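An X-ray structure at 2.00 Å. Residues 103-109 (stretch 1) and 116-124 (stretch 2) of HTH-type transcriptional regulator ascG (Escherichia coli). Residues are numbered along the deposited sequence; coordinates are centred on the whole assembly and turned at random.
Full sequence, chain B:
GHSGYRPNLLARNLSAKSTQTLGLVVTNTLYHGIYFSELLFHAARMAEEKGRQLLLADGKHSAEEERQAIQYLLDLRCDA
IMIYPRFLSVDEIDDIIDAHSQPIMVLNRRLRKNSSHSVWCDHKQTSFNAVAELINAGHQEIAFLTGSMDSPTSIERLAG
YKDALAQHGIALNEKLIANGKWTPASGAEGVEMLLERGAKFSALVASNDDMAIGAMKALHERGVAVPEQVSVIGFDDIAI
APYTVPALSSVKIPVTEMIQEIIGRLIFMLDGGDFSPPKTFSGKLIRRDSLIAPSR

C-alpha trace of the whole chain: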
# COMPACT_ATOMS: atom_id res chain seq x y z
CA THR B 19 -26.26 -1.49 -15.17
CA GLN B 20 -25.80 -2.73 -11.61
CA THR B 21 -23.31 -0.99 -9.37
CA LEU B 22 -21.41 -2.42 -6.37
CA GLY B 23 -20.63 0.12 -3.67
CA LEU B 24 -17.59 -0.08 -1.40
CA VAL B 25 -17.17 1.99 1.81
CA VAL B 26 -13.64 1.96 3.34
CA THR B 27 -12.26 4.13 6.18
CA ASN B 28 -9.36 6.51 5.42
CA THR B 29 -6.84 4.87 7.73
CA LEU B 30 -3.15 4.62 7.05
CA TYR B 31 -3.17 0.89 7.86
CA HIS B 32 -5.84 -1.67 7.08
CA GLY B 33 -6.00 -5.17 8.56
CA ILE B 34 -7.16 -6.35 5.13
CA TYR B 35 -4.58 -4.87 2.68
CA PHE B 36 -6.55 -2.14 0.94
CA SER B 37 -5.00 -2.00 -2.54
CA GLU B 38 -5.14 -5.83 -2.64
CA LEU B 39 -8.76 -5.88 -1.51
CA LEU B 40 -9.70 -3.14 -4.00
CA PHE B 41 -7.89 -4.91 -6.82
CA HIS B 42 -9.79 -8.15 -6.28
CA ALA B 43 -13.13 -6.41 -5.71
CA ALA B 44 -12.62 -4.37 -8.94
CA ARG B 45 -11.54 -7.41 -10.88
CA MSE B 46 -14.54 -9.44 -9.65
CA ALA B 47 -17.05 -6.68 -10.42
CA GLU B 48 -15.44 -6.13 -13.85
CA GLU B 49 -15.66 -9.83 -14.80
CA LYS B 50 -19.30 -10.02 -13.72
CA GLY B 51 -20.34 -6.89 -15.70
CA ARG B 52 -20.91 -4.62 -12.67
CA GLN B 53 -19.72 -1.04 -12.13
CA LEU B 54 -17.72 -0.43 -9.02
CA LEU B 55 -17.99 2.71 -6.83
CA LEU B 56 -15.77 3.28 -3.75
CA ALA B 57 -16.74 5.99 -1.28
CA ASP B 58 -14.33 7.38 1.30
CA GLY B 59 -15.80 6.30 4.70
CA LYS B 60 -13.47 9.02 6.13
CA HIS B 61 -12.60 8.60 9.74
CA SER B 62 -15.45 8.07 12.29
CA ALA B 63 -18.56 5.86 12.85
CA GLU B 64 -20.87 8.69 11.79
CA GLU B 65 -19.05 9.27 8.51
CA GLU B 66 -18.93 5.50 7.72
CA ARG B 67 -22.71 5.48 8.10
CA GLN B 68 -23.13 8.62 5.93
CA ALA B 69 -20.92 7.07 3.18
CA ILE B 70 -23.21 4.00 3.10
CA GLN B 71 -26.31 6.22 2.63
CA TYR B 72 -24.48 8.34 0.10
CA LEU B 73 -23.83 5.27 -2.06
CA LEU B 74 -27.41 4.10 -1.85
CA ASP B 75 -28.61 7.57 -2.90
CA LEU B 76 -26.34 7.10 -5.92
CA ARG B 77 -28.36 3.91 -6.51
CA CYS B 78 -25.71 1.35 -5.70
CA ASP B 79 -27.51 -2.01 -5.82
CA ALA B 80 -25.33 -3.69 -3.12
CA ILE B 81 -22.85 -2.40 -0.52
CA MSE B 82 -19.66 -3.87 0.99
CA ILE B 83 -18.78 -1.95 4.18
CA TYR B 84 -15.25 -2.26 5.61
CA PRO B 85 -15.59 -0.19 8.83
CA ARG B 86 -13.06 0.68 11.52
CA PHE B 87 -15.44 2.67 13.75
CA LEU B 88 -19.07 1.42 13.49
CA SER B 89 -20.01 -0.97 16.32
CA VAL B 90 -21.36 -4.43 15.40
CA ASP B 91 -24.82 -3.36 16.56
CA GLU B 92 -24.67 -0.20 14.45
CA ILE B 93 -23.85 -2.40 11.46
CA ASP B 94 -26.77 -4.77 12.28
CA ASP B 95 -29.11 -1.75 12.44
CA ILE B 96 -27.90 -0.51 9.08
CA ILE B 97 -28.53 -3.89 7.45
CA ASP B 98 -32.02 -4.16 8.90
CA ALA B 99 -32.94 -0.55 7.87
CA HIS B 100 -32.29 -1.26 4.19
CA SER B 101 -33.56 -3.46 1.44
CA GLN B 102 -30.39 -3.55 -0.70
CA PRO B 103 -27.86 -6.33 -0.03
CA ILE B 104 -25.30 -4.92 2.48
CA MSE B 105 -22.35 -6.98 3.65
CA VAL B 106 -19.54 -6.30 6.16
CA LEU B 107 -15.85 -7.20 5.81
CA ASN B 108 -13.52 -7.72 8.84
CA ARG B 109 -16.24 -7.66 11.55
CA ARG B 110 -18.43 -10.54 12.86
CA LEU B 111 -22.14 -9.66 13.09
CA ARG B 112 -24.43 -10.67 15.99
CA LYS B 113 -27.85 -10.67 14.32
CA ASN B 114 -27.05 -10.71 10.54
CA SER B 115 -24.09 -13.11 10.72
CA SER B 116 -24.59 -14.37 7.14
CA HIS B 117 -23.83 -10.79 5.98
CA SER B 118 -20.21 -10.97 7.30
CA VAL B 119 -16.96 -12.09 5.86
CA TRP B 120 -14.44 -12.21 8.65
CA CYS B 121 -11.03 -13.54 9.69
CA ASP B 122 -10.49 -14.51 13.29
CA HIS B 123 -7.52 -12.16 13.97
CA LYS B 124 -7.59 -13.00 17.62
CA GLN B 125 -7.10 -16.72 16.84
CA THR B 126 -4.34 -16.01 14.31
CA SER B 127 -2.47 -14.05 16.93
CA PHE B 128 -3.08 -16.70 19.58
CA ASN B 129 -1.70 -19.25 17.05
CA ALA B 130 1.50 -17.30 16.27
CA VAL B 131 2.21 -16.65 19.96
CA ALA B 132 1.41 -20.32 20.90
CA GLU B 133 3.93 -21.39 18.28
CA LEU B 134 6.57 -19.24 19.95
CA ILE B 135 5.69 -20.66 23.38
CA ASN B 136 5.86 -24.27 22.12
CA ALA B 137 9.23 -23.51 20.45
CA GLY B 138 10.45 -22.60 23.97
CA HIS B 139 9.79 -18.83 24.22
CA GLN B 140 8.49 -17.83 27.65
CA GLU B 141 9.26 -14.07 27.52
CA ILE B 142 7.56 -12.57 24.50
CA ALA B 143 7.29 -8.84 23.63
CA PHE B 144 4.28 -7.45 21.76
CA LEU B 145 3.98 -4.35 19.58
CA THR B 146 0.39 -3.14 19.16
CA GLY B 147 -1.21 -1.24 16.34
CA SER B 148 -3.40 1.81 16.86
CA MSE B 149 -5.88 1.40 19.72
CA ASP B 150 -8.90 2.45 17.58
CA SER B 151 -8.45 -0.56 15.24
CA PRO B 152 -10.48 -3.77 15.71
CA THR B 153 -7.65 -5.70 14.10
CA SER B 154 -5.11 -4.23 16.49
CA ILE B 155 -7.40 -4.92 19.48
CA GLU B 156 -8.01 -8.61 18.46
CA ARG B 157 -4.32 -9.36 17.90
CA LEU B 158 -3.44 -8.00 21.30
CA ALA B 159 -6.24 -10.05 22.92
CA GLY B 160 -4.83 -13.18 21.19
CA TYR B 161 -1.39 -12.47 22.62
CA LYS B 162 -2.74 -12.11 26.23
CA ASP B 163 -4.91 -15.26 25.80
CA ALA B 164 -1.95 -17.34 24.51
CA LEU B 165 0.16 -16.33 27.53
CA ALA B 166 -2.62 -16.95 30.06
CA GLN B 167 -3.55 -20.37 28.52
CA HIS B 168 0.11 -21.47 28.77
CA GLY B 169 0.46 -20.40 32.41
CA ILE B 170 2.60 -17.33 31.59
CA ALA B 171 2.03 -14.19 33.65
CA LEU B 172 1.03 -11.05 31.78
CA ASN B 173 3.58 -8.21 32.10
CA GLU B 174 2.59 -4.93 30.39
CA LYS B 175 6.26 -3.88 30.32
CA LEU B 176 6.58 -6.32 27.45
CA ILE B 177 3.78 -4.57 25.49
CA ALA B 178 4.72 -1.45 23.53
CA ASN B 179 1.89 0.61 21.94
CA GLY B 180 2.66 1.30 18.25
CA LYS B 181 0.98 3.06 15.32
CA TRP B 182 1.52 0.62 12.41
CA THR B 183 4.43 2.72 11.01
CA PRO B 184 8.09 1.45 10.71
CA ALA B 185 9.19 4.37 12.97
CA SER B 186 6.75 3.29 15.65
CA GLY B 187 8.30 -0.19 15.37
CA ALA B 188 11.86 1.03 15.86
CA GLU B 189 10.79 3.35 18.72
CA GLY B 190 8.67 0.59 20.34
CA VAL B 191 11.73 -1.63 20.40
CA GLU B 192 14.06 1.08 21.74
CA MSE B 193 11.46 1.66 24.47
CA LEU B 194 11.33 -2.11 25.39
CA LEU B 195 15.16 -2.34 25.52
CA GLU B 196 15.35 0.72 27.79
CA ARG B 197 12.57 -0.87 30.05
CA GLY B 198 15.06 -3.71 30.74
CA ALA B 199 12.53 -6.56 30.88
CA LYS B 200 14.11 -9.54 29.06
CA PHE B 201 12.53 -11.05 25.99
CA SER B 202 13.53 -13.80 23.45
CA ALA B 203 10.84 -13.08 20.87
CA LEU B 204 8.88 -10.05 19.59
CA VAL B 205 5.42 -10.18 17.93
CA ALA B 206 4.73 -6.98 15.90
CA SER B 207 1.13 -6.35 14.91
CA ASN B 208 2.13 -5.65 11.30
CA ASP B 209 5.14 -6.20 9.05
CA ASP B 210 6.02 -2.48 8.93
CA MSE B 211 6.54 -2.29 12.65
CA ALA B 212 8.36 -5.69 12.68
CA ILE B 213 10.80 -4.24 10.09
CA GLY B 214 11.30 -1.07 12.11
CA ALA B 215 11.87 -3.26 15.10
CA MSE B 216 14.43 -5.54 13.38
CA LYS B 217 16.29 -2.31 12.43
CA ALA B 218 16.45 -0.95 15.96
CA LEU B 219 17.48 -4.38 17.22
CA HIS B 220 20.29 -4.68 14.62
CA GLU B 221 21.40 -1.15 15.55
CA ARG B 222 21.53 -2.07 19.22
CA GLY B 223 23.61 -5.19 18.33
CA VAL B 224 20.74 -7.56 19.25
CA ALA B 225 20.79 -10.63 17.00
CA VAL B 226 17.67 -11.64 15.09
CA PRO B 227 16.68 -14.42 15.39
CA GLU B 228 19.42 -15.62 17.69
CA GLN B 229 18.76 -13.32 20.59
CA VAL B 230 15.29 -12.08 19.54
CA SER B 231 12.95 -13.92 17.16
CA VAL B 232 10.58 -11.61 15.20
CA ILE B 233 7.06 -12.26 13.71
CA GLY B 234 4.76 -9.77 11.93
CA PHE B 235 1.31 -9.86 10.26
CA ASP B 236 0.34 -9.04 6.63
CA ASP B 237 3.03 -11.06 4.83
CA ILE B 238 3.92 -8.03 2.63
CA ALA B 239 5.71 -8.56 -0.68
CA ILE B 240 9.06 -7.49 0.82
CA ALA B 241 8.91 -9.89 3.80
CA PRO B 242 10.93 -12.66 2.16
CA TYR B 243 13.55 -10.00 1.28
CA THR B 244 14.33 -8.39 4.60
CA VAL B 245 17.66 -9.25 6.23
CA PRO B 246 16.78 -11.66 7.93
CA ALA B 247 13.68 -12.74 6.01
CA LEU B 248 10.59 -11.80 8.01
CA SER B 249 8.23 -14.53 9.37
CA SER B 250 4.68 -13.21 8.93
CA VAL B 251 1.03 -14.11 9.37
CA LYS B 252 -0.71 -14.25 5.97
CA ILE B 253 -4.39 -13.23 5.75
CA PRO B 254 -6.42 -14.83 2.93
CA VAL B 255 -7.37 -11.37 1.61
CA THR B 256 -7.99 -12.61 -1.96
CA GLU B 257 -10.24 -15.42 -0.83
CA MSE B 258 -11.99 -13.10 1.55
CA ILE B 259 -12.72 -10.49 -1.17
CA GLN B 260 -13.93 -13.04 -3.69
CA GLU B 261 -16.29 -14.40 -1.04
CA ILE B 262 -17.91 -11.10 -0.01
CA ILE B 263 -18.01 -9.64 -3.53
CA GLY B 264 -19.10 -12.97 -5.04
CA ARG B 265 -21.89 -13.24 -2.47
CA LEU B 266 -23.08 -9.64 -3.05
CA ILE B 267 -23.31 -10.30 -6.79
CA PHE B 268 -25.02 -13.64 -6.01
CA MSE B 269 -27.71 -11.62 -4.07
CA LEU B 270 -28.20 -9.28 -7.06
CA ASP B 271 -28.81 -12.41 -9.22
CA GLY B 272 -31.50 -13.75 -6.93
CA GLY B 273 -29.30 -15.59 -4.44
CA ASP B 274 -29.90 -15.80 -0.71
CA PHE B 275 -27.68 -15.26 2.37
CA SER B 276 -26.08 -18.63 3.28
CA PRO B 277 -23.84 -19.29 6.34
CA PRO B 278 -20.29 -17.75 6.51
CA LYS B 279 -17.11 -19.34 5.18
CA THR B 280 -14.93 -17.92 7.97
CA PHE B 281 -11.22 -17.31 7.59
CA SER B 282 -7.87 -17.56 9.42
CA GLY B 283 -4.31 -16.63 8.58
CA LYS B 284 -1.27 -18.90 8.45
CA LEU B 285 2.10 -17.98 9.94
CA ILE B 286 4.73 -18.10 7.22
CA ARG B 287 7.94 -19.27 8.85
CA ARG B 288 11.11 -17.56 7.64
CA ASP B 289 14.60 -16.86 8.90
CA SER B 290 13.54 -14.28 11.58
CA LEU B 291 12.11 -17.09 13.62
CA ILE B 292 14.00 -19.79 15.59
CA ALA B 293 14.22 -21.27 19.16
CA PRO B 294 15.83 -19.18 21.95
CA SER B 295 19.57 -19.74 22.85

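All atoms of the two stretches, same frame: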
# COMPACT_ATOMS: atom_id res chain seq x y z
N PRO B 103 -28.82 -5.44 -0.65
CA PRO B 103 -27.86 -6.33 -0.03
C PRO B 103 -26.67 -5.52 0.51
O PRO B 103 -25.99 -4.84 -0.27
CB PRO B 103 -27.40 -7.20 -1.21
CG PRO B 103 -28.52 -7.11 -2.16
CD PRO B 103 -28.92 -5.70 -2.09
N ILE B 104 -26.45 -5.59 1.82
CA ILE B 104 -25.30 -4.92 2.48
C ILE B 104 -24.49 -5.97 3.22
O ILE B 104 -25.04 -6.75 4.02
CB ILE B 104 -25.70 -3.79 3.47
CG1 ILE B 104 -26.50 -2.72 2.73
CG2 ILE B 104 -24.42 -3.14 4.14
CD1 ILE B 104 -27.16 -1.72 3.63
N MSE B 105 -23.19 -6.04 2.94
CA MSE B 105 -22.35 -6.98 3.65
C MSE B 105 -21.16 -6.29 4.30
O MSE B 105 -20.70 -5.27 3.77
CB MSE B 105 -21.91 -8.11 2.70
CG MSE B 105 -23.10 -9.11 2.48
SE MSE B 105 -22.63 -10.66 1.47
CE MSE B 105 -21.56 -11.65 2.71
N VAL B 106 -20.63 -6.88 5.37
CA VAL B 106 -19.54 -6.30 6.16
C VAL B 106 -18.31 -7.20 6.06
O VAL B 106 -18.42 -8.41 6.12
CB VAL B 106 -19.97 -6.05 7.68
CG1 VAL B 106 -20.26 -7.34 8.35
CG2 VAL B 106 -18.86 -5.32 8.47
N LEU B 107 -17.16 -6.57 5.82
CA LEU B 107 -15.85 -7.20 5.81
C LEU B 107 -15.09 -6.88 7.12
O LEU B 107 -15.02 -5.70 7.54
CB LEU B 107 -15.04 -6.62 4.61
CG LEU B 107 -13.64 -7.21 4.36
CD1 LEU B 107 -13.78 -8.69 3.84
CD2 LEU B 107 -12.90 -6.37 3.32
N ASN B 108 -14.47 -7.90 7.72
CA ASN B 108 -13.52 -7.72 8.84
C ASN B 108 -14.19 -7.56 10.20
O ASN B 108 -13.52 -7.22 11.19
CB ASN B 108 -12.51 -6.56 8.60
CG ASN B 108 -11.20 -6.70 9.44
OD1 ASN B 108 -10.70 -5.73 10.02
ND2 ASN B 108 -10.67 -7.90 9.50
N ARG B 109 -15.51 -7.77 10.27
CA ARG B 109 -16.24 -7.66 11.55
C ARG B 109 -17.28 -8.79 11.57
O ARG B 109 -17.91 -9.09 10.55
CB ARG B 109 -16.94 -6.29 11.71
CG ARG B 109 -16.16 -5.03 11.22
CD ARG B 109 -14.97 -4.58 12.16
NE ARG B 109 -15.57 -4.34 13.47
CZ ARG B 109 -16.11 -3.18 13.84
NH1 ARG B 109 -15.99 -2.12 13.05
NH2 ARG B 109 -16.70 -3.06 15.05
N SER B 116 -24.78 -13.97 8.54
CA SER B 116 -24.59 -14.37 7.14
C SER B 116 -24.15 -13.23 6.20
O SER B 116 -23.66 -13.46 5.10
CB SER B 116 -25.86 -15.04 6.60
OG SER B 116 -26.94 -14.10 6.58
N HIS B 117 -24.29 -11.99 6.69
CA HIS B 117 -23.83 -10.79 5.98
C HIS B 117 -22.37 -10.44 6.31
O HIS B 117 -21.89 -9.41 5.84
CB HIS B 117 -24.71 -9.57 6.33
CG HIS B 117 -26.15 -9.70 5.90
ND1 HIS B 117 -26.93 -10.81 6.17
CD2 HIS B 117 -26.95 -8.84 5.22
CE1 HIS B 117 -28.15 -10.63 5.67
NE2 HIS B 117 -28.19 -9.44 5.11
N SER B 118 -21.65 -11.25 7.10
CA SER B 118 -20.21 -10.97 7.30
C SER B 118 -19.20 -11.92 6.71
O SER B 118 -19.43 -13.14 6.60
CB SER B 118 -19.83 -10.65 8.73
OG SER B 118 -20.50 -11.46 9.64
N VAL B 119 -18.11 -11.32 6.23
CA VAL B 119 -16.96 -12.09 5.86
C VAL B 119 -15.83 -11.64 6.80
O VAL B 119 -15.39 -10.48 6.77
CB VAL B 119 -16.61 -11.96 4.35
CG1 VAL B 119 -15.33 -12.67 4.04
CG2 VAL B 119 -17.72 -12.58 3.50
N TRP B 120 -15.36 -12.57 7.61
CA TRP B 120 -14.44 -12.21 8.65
C TRP B 120 -13.32 -13.24 8.88
O TRP B 120 -13.45 -14.42 8.56
CB TRP B 120 -15.25 -11.89 9.90
CG TRP B 120 -15.23 -12.89 10.96
CD1 TRP B 120 -15.71 -14.16 10.91
CD2 TRP B 120 -14.70 -12.71 12.26
NE1 TRP B 120 -15.50 -14.80 12.11
CE2 TRP B 120 -14.87 -13.93 12.96
CE3 TRP B 120 -14.09 -11.62 12.91
CZ2 TRP B 120 -14.46 -14.10 14.29
CZ3 TRP B 120 -13.70 -11.78 14.23
CH2 TRP B 120 -13.88 -13.01 14.90
N CYS B 121 -12.21 -12.74 9.41
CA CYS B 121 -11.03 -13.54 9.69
C CYS B 121 -10.86 -13.42 11.18
O CYS B 121 -11.02 -12.34 11.75
CB CYS B 121 -9.81 -12.99 8.96
SG CYS B 121 -8.30 -13.88 9.41
N ASP B 122 -10.59 -14.53 11.84
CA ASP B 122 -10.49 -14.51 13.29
C ASP B 122 -9.07 -14.06 13.63
O ASP B 122 -8.22 -14.89 13.84
CB ASP B 122 -10.77 -15.91 13.88
CG ASP B 122 -10.95 -15.86 15.38
OD1 ASP B 122 -10.44 -14.94 16.05
OD2 ASP B 122 -11.63 -16.77 15.91
N HIS B 123 -8.82 -12.75 13.61
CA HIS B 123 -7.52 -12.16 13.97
C HIS B 123 -7.04 -12.51 15.37
O HIS B 123 -5.85 -12.75 15.62
CB HIS B 123 -7.60 -10.62 13.90
CG HIS B 123 -7.87 -10.09 12.53
ND1 HIS B 123 -7.05 -10.35 11.44
CD2 HIS B 123 -8.85 -9.27 12.07
CE1 HIS B 123 -7.52 -9.72 10.39
NE2 HIS B 123 -8.61 -9.05 10.74
N LYS B 124 -7.96 -12.53 16.31
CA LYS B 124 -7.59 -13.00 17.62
C LYS B 124 -6.96 -14.41 17.59
O LYS B 124 -5.84 -14.62 18.11
CB LYS B 124 -8.76 -12.93 18.58
CG LYS B 124 -8.35 -13.30 19.99
CD LYS B 124 -9.60 -13.47 20.84
CE LYS B 124 -9.18 -13.24 22.25
NZ LYS B 124 -9.99 -13.95 23.29

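The most distinctive bond here lies beyond the paired strands: the amide ND2 of N108 donates to NE2 of H123, 2.7 Å away, meeting the imidazole at its edge, near the ring plane. There the nitrogen lone pair lies, so H123, at the start of a helix, serves as acceptor. Although the CA-to-CB bond of N108 points away from the second stretch, its side chain ends close to it, and asparagine supplies an NH2 donor that matches the ring nitrogen acting as acceptor.

The backbones run parallel, V106 pairing with S118 and L107 with V119. Three nearly straight hydrogen bonds, each 2.9 Å, hold this register: V106 N to H117 O, V119 N to V106 O, and N108 N to V119 O. V106 thus uses both its amide and its carbonyl, as alternate residues do in parallel sheets. CA-H...O contacts supplement them, with S118 CA 3.3 Å from V106 O and L107 CA 3.4 Å from V119 O.

On one face, L107 CD1 lies 4.3 Å from V119 CG1; branched aliphatic side chains suit this buried apolar setting. The flexible selenomethionine M105 brings CE to 4.0 Å from V119 CG2. On the other face, V106 CG1 approaches S118 CB at 3.4 Å, a carbon-to-carbon contact.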